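Long-range contact in membrane-bound lysozyme inhibitor of C-type lysozyme (Pseudomonas aeruginosa, PDB 3F6Z), which specifically inhibits C-type lysozymes as a lipoprotein of the outer membrane: residues S42-F56 with A65-K77. Residues are numbered along the deposited sequence; the frame is centred on the assembly and turned at random.
Sequences SLAVVPVSDNSTLVF and AKYAAGQYIWWTK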
loop_
_atom_site.group_PDB
_atom_site.type_symbol
_atom_site.label_atom_id
_atom_site.label_comp_id
_atom_site.label_asym_id
_atom_site.label_seq_id
_atom_site.Cartn_x
_atom_site.Cartn_y
_atom_site.Cartn_z
ATOM N N SER B 42 -11.314 -3.118 -8.562
ATOM C CA SER B 42 -12.249 -2.978 -7.464
ATOM C C SER B 42 -11.858 -1.685 -6.762
ATOM O O SER B 42 -10.727 -1.538 -6.297
ATOM C CB SER B 42 -12.119 -4.173 -6.520
ATOM O OG SER B 42 -12.943 -4.015 -5.383
ATOM N N LEU B 43 -12.790 -0.744 -6.691
ATOM C CA LEU B 43 -12.502 0.542 -6.079
ATOM C C LEU B 43 -13.496 0.915 -4.997
ATOM O O LEU B 43 -14.578 0.342 -4.902
ATOM C CB LEU B 43 -12.504 1.637 -7.147
ATOM C CG LEU B 43 -11.718 1.359 -8.431
ATOM C CD1 LEU B 43 -12.048 2.433 -9.463
ATOM C CD2 LEU B 43 -10.219 1.316 -8.137
ATOM N N ALA B 44 -13.108 1.897 -4.195
ATOM C CA ALA B 44 -13.932 2.408 -3.119
ATOM C C ALA B 44 -13.674 3.904 -3.053
ATOM O O ALA B 44 -12.538 4.338 -2.830
ATOM C CB ALA B 44 -13.550 1.749 -1.799
ATOM N N VAL B 45 -14.726 4.686 -3.265
ATOM C CA VAL B 45 -14.624 6.139 -3.223
ATOM C C VAL B 45 -15.008 6.524 -1.803
ATOM O O VAL B 45 -16.159 6.378 -1.386
ATOM C CB VAL B 45 -15.580 6.797 -4.264
ATOM C CG1 VAL B 45 -15.369 8.301 -4.297
ATOM C CG2 VAL B 45 -15.319 6.206 -5.651
ATOM N N VAL B 46 -14.033 7.018 -1.055
ATOM C CA VAL B 46 -14.274 7.343 0.333
ATOM C C VAL B 46 -13.981 8.760 0.753
ATOM O O VAL B 46 -12.926 9.306 0.440
ATOM C CB VAL B 46 -13.429 6.441 1.265
ATOM C CG1 VAL B 46 -13.773 6.735 2.707
ATOM C CG2 VAL B 46 -13.635 4.969 0.920
ATOM N N PRO B 47 -14.929 9.387 1.457
ATOM C CA PRO B 47 -14.679 10.756 1.913
ATOM C C PRO B 47 -13.944 10.600 3.251
ATOM O O PRO B 47 -14.562 10.375 4.300
ATOM C CB PRO B 47 -16.083 11.342 2.063
ATOM C CG PRO B 47 -16.912 10.135 2.438
ATOM C CD PRO B 47 -16.370 9.067 1.500
ATOM N N VAL B 48 -12.618 10.683 3.200
ATOM C CA VAL B 48 -11.798 10.539 4.395
ATOM C C VAL B 48 -12.018 11.714 5.339
ATOM O O VAL B 48 -11.566 11.695 6.485
ATOM C CB VAL B 48 -10.296 10.431 4.029
ATOM C CG1 VAL B 48 -10.065 9.190 3.166
ATOM C CG2 VAL B 48 -9.850 11.674 3.293
ATOM N N SER B 49 -12.713 12.735 4.843
ATOM C CA SER B 49 -13.029 13.921 5.630
ATOM C C SER B 49 -14.116 14.719 4.919
ATOM O O SER B 49 -14.571 14.343 3.835
ATOM C CB SER B 49 -11.782 14.794 5.851
ATOM O OG SER B 49 -11.319 15.370 4.647
ATOM N N ASP B 50 -14.528 15.820 5.535
ATOM C CA ASP B 50 -15.574 16.660 4.977
ATOM C C ASP B 50 -15.200 17.330 3.645
ATOM O O ASP B 50 -16.071 17.599 2.822
ATOM C CB ASP B 50 -15.965 17.720 6.007
ATOM C CG ASP B 50 -17.288 18.382 5.688
ATOM O OD1 ASP B 50 -17.379 19.065 4.646
ATOM O OD2 ASP B 50 -18.240 18.217 6.479
ATOM N N ASN B 51 -13.912 17.591 3.425
ATOM C CA ASN B 51 -13.474 18.236 2.180
ATOM C C ASN B 51 -12.505 17.406 1.335
ATOM O O ASN B 51 -11.903 17.912 0.388
ATOM C CB ASN B 51 -12.838 19.589 2.491
ATOM C CG ASN B 51 -12.441 19.710 3.939
ATOM O OD1 ASN B 51 -11.990 18.738 4.545
ATOM N ND2 ASN B 51 -12.601 20.902 4.507
ATOM N N SER B 52 -12.352 16.132 1.671
ATOM C CA SER B 52 -11.452 15.279 0.911
ATOM C C SER B 52 -12.032 13.885 0.712
ATOM O O SER B 52 -12.240 13.144 1.669
ATOM C CB SER B 52 -10.096 15.189 1.607
ATOM O OG SER B 52 -9.163 14.518 0.779
ATOM N N THR B 53 -12.308 13.553 -0.545
ATOM C CA THR B 53 -12.860 12.255 -0.919
ATOM C C THR B 53 -11.875 11.608 -1.876
ATOM O O THR B 53 -11.553 12.173 -2.925
ATOM C CB THR B 53 -14.218 12.414 -1.612
ATOM O OG1 THR B 53 -15.156 12.951 -0.679
ATOM C CG2 THR B 53 -14.721 11.085 -2.123
ATOM N N LEU B 54 -11.410 10.417 -1.512
ATOM C CA LEU B 54 -10.414 9.701 -2.295
ATOM C C LEU B 54 -10.895 8.457 -3.010
ATOM O O LEU B 54 -11.752 7.740 -2.514
ATOM C CB LEU B 54 -9.247 9.304 -1.392
ATOM C CG LEU B 54 -8.547 10.426 -0.619
ATOM C CD1 LEU B 54 -7.397 9.827 0.183
ATOM C CD2 LEU B 54 -8.035 11.489 -1.574
ATOM N N VAL B 55 -10.323 8.209 -4.181
ATOM C CA VAL B 55 -10.639 7.017 -4.953
ATOM C C VAL B 55 -9.616 5.971 -4.509
ATOM O O VAL B 55 -8.444 6.054 -4.876
ATOM C CB VAL B 55 -10.464 7.251 -6.477
ATOM C CG1 VAL B 55 -10.702 5.927 -7.233
ATOM C CG2 VAL B 55 -11.441 8.331 -6.972
ATOM N N PHE B 56 -10.052 5.006 -3.705
ATOM C CA PHE B 56 -9.164 3.948 -3.224
ATOM C C PHE B 56 -9.161 2.769 -4.188
ATOM O O PHE B 56 -10.188 2.438 -4.777
ATOM C CB PHE B 56 -9.617 3.421 -1.861
ATOM C CG PHE B 56 -9.439 4.387 -0.727
ATOM C CD1 PHE B 56 -10.157 5.582 -0.688
ATOM C CD2 PHE B 56 -8.587 4.071 0.336
ATOM C CE1 PHE B 56 -10.037 6.449 0.392
ATOM C CE2 PHE B 56 -8.454 4.931 1.428
ATOM C CZ PHE B 56 -9.182 6.126 1.459
ATOM N N ALA B 65 -11.517 -6.862 2.487
ATOM C CA ALA B 65 -11.318 -6.098 1.259
ATOM C C ALA B 65 -10.506 -4.876 1.654
ATOM O O ALA B 65 -11.014 -3.950 2.287
ATOM C CB ALA B 65 -12.661 -5.681 0.661
ATOM N N LYS B 66 -9.229 -4.900 1.300
ATOM C CA LYS B 66 -8.317 -3.809 1.619
ATOM C C LYS B 66 -8.169 -2.867 0.425
ATOM O O LYS B 66 -7.953 -3.318 -0.704
ATOM C CB LYS B 66 -6.959 -4.390 2.011
ATOM C CG LYS B 66 -5.931 -3.367 2.486
ATOM C CD LYS B 66 -4.633 -4.072 2.857
ATOM C CE LYS B 66 -3.521 -3.095 3.186
ATOM N NZ LYS B 66 -2.233 -3.821 3.333
ATOM N N TYR B 67 -8.278 -1.565 0.690
ATOM C CA TYR B 67 -8.175 -0.534 -0.343
ATOM C C TYR B 67 -7.155 0.529 0.076
ATOM O O TYR B 67 -7.050 0.865 1.260
ATOM C CB TYR B 67 -9.537 0.148 -0.552
ATOM C CG TYR B 67 -10.693 -0.773 -0.907
ATOM C CD1 TYR B 67 -11.064 -0.980 -2.239
ATOM C CD2 TYR B 67 -11.456 -1.386 0.089
ATOM C CE1 TYR B 67 -12.177 -1.771 -2.570
ATOM C CE2 TYR B 67 -12.568 -2.175 -0.226
ATOM C CZ TYR B 67 -12.925 -2.360 -1.558
ATOM O OH TYR B 67 -14.038 -3.113 -1.881
ATOM N N ALA B 68 -6.437 1.086 -0.900
ATOM C CA ALA B 68 -5.421 2.088 -0.609
ATOM C C ALA B 68 -5.535 3.372 -1.426
ATOM O O ALA B 68 -5.945 3.357 -2.586
ATOM C CB ALA B 68 -4.033 1.475 -0.805
ATOM N N ALA B 69 -5.158 4.483 -0.803
ATOM C CA ALA B 69 -5.164 5.797 -1.440
ATOM C C ALA B 69 -4.507 6.807 -0.507
ATOM O O ALA B 69 -4.744 6.784 0.705
ATOM C CB ALA B 69 -6.600 6.240 -1.775
ATOM N N GLY B 70 -3.683 7.687 -1.073
ATOM C CA GLY B 70 -3.011 8.696 -0.271
ATOM C C GLY B 70 -2.289 8.063 0.897
ATOM O O GLY B 70 -1.569 7.075 0.723
ATOM N N GLN B 71 -2.475 8.613 2.088
ATOM C CA GLN B 71 -1.840 8.045 3.275
ATOM C C GLN B 71 -2.820 7.165 4.044
ATOM O O GLN B 71 -2.558 6.757 5.171
ATOM C CB GLN B 71 -1.301 9.155 4.187
ATOM C CG GLN B 71 -1.780 10.566 3.847
ATOM C CD GLN B 71 -2.992 10.981 4.650
ATOM O OE1 GLN B 71 -3.433 12.135 4.591
ATOM N NE2 GLN B 71 -3.533 10.042 5.417
ATOM N N TYR B 72 -3.942 6.856 3.409
ATOM C CA TYR B 72 -4.989 6.051 4.028
ATOM C C TYR B 72 -5.125 4.624 3.514
ATOM O O TYR B 72 -4.727 4.293 2.391
ATOM C CB TYR B 72 -6.349 6.727 3.834
ATOM C CG TYR B 72 -6.508 8.069 4.506
ATOM C CD1 TYR B 72 -6.792 8.160 5.871
ATOM C CD2 TYR B 72 -6.405 9.251 3.770
ATOM C CE1 TYR B 72 -6.974 9.399 6.490
ATOM C CE2 TYR B 72 -6.580 10.495 4.373
ATOM C CZ TYR B 72 -6.864 10.564 5.732
ATOM O OH TYR B 72 -7.021 11.796 6.324
ATOM N N ILE B 73 -5.717 3.795 4.366
ATOM C CA ILE B 73 -6.021 2.412 4.047
ATOM C C ILE B 73 -7.460 2.233 4.541
ATOM O O ILE B 73 -7.782 2.560 5.683
ATOM C CB ILE B 73 -5.106 1.402 4.793
ATOM C CG1 ILE B 73 -3.662 1.492 4.275
ATOM C CG2 ILE B 73 -5.638 -0.014 4.599
ATOM C CD1 ILE B 73 -3.480 1.055 2.820
ATOM N N TRP B 74 -8.331 1.767 3.656
ATOM C CA TRP B 74 -9.724 1.514 3.995
ATOM C C TRP B 74 -9.861 0.000 3.858
ATOM O O TRP B 74 -9.819 -0.543 2.753
ATOM C CB TRP B 74 -10.647 2.244 3.018
ATOM C CG TRP B 74 -12.118 1.977 3.232
ATOM C CD1 TRP B 74 -12.958 1.292 2.400
ATOM C CD2 TRP B 74 -12.924 2.431 4.327
ATOM N NE1 TRP B 74 -14.235 1.295 2.904
ATOM C CE2 TRP B 74 -14.244 1.987 4.087
ATOM C CE3 TRP B 74 -12.660 3.171 5.485
ATOM C CZ2 TRP B 74 -15.301 2.262 4.965
ATOM C CZ3 TRP B 74 -13.714 3.445 6.359
ATOM C CH2 TRP B 74 -15.017 2.988 6.091
ATOM N N TRP B 75 -10.001 -0.677 4.990
ATOM C CA TRP B 75 -10.083 -2.137 5.011
ATOM C C TRP B 75 -11.431 -2.612 5.556
ATOM O O TRP B 75 -11.746 -2.408 6.724
ATOM C CB TRP B 75 -8.952 -2.668 5.888
ATOM C CG TRP B 75 -8.462 -4.040 5.561
ATOM C CD1 TRP B 75 -9.161 -5.053 4.955
ATOM C CD2 TRP B 75 -7.185 -4.585 5.912
ATOM N NE1 TRP B 75 -8.392 -6.192 4.913
ATOM C CE2 TRP B 75 -7.177 -5.933 5.494
ATOM C CE3 TRP B 75 -6.045 -4.063 6.544
ATOM C CZ2 TRP B 75 -6.072 -6.774 5.689
ATOM C CZ3 TRP B 75 -4.946 -4.895 6.739
ATOM C CH2 TRP B 75 -4.970 -6.239 6.310
ATOM N N THR B 76 -12.217 -3.262 4.706
ATOM C CA THR B 76 -13.526 -3.741 5.117
ATOM C C THR B 76 -13.552 -5.247 5.334
ATOM O O THR B 76 -12.821 -5.998 4.691
ATOM C CB THR B 76 -14.594 -3.380 4.070
ATOM O OG1 THR B 76 -14.454 -4.232 2.923
ATOM C CG2 THR B 76 -14.426 -1.922 3.638
ATOM N N LYS B 77 -14.411 -5.668 6.252
ATOM C CA LYS B 77 -14.597 -7.071 6.603
ATOM C C LYS B 77 -16.093 -7.180 6.899
ATOM O O LYS B 77 -16.559 -6.755 7.954
ATOM C CB LYS B 77 -13.764 -7.400 7.849
ATOM C CG LYS B 77 -13.921 -8.809 8.396
ATOM C CD LYS B 77 -13.352 -9.862 7.467
ATOM C CE LYS B 77 -13.491 -11.245 8.095
ATOM N NZ LYS B 77 -12.784 -12.306 7.327
HETATM O O HOH W 1 -15.033 -2.336 -4.181
HETATM O O HOH W 2 -8.797 11.310 8.192
#
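F56 packs over A69 with its ring edge against Y72 CB, and following it outward maps the contact. Its CB meets Y67 CB at 3.5 Å. With CG anti to the carbonyl carbon (chi1 -70°), the ring lies over A69, whose CB is 3.6 Å from the ring centroid and 14° off the normal, a CH-pi contact over the face; CG, CD1, CD2 and CE1 all meet this methyl. CD2 also reaches A68 C; CE2 touches W74 CB and, 3.7 Å away, Y72 CB; CZ ends against Y72 CB too. On the backbone, F56 CA makes a CA-H...O contact with A68 O. In the other direction, three aromatics of 65-77 receive aliphatic groups of 42-56 on a face: A44 CB over Y67 (3.8 Å to the centroid), V46 CG2 over the five-membered ring of W74 (4.0 Å), and V48 CG1 over Y72 (3.9 Å). One water joins Y67 OH, S42 OG and L43 O, another Y72 OH and V48 O. Y67 OH also hydrogen-bonds a polar side chain of another protein's chain, and W74 NE1 hydrogen-bonds Y35 OH. These hairpins are neighbours in the antiparallel barrel; strand 72-77 ends at K77, probably directly involved in lysozyme inhibition. Apolar contacts, four of them CH-pi, join the segments without a direct hydrogen bond.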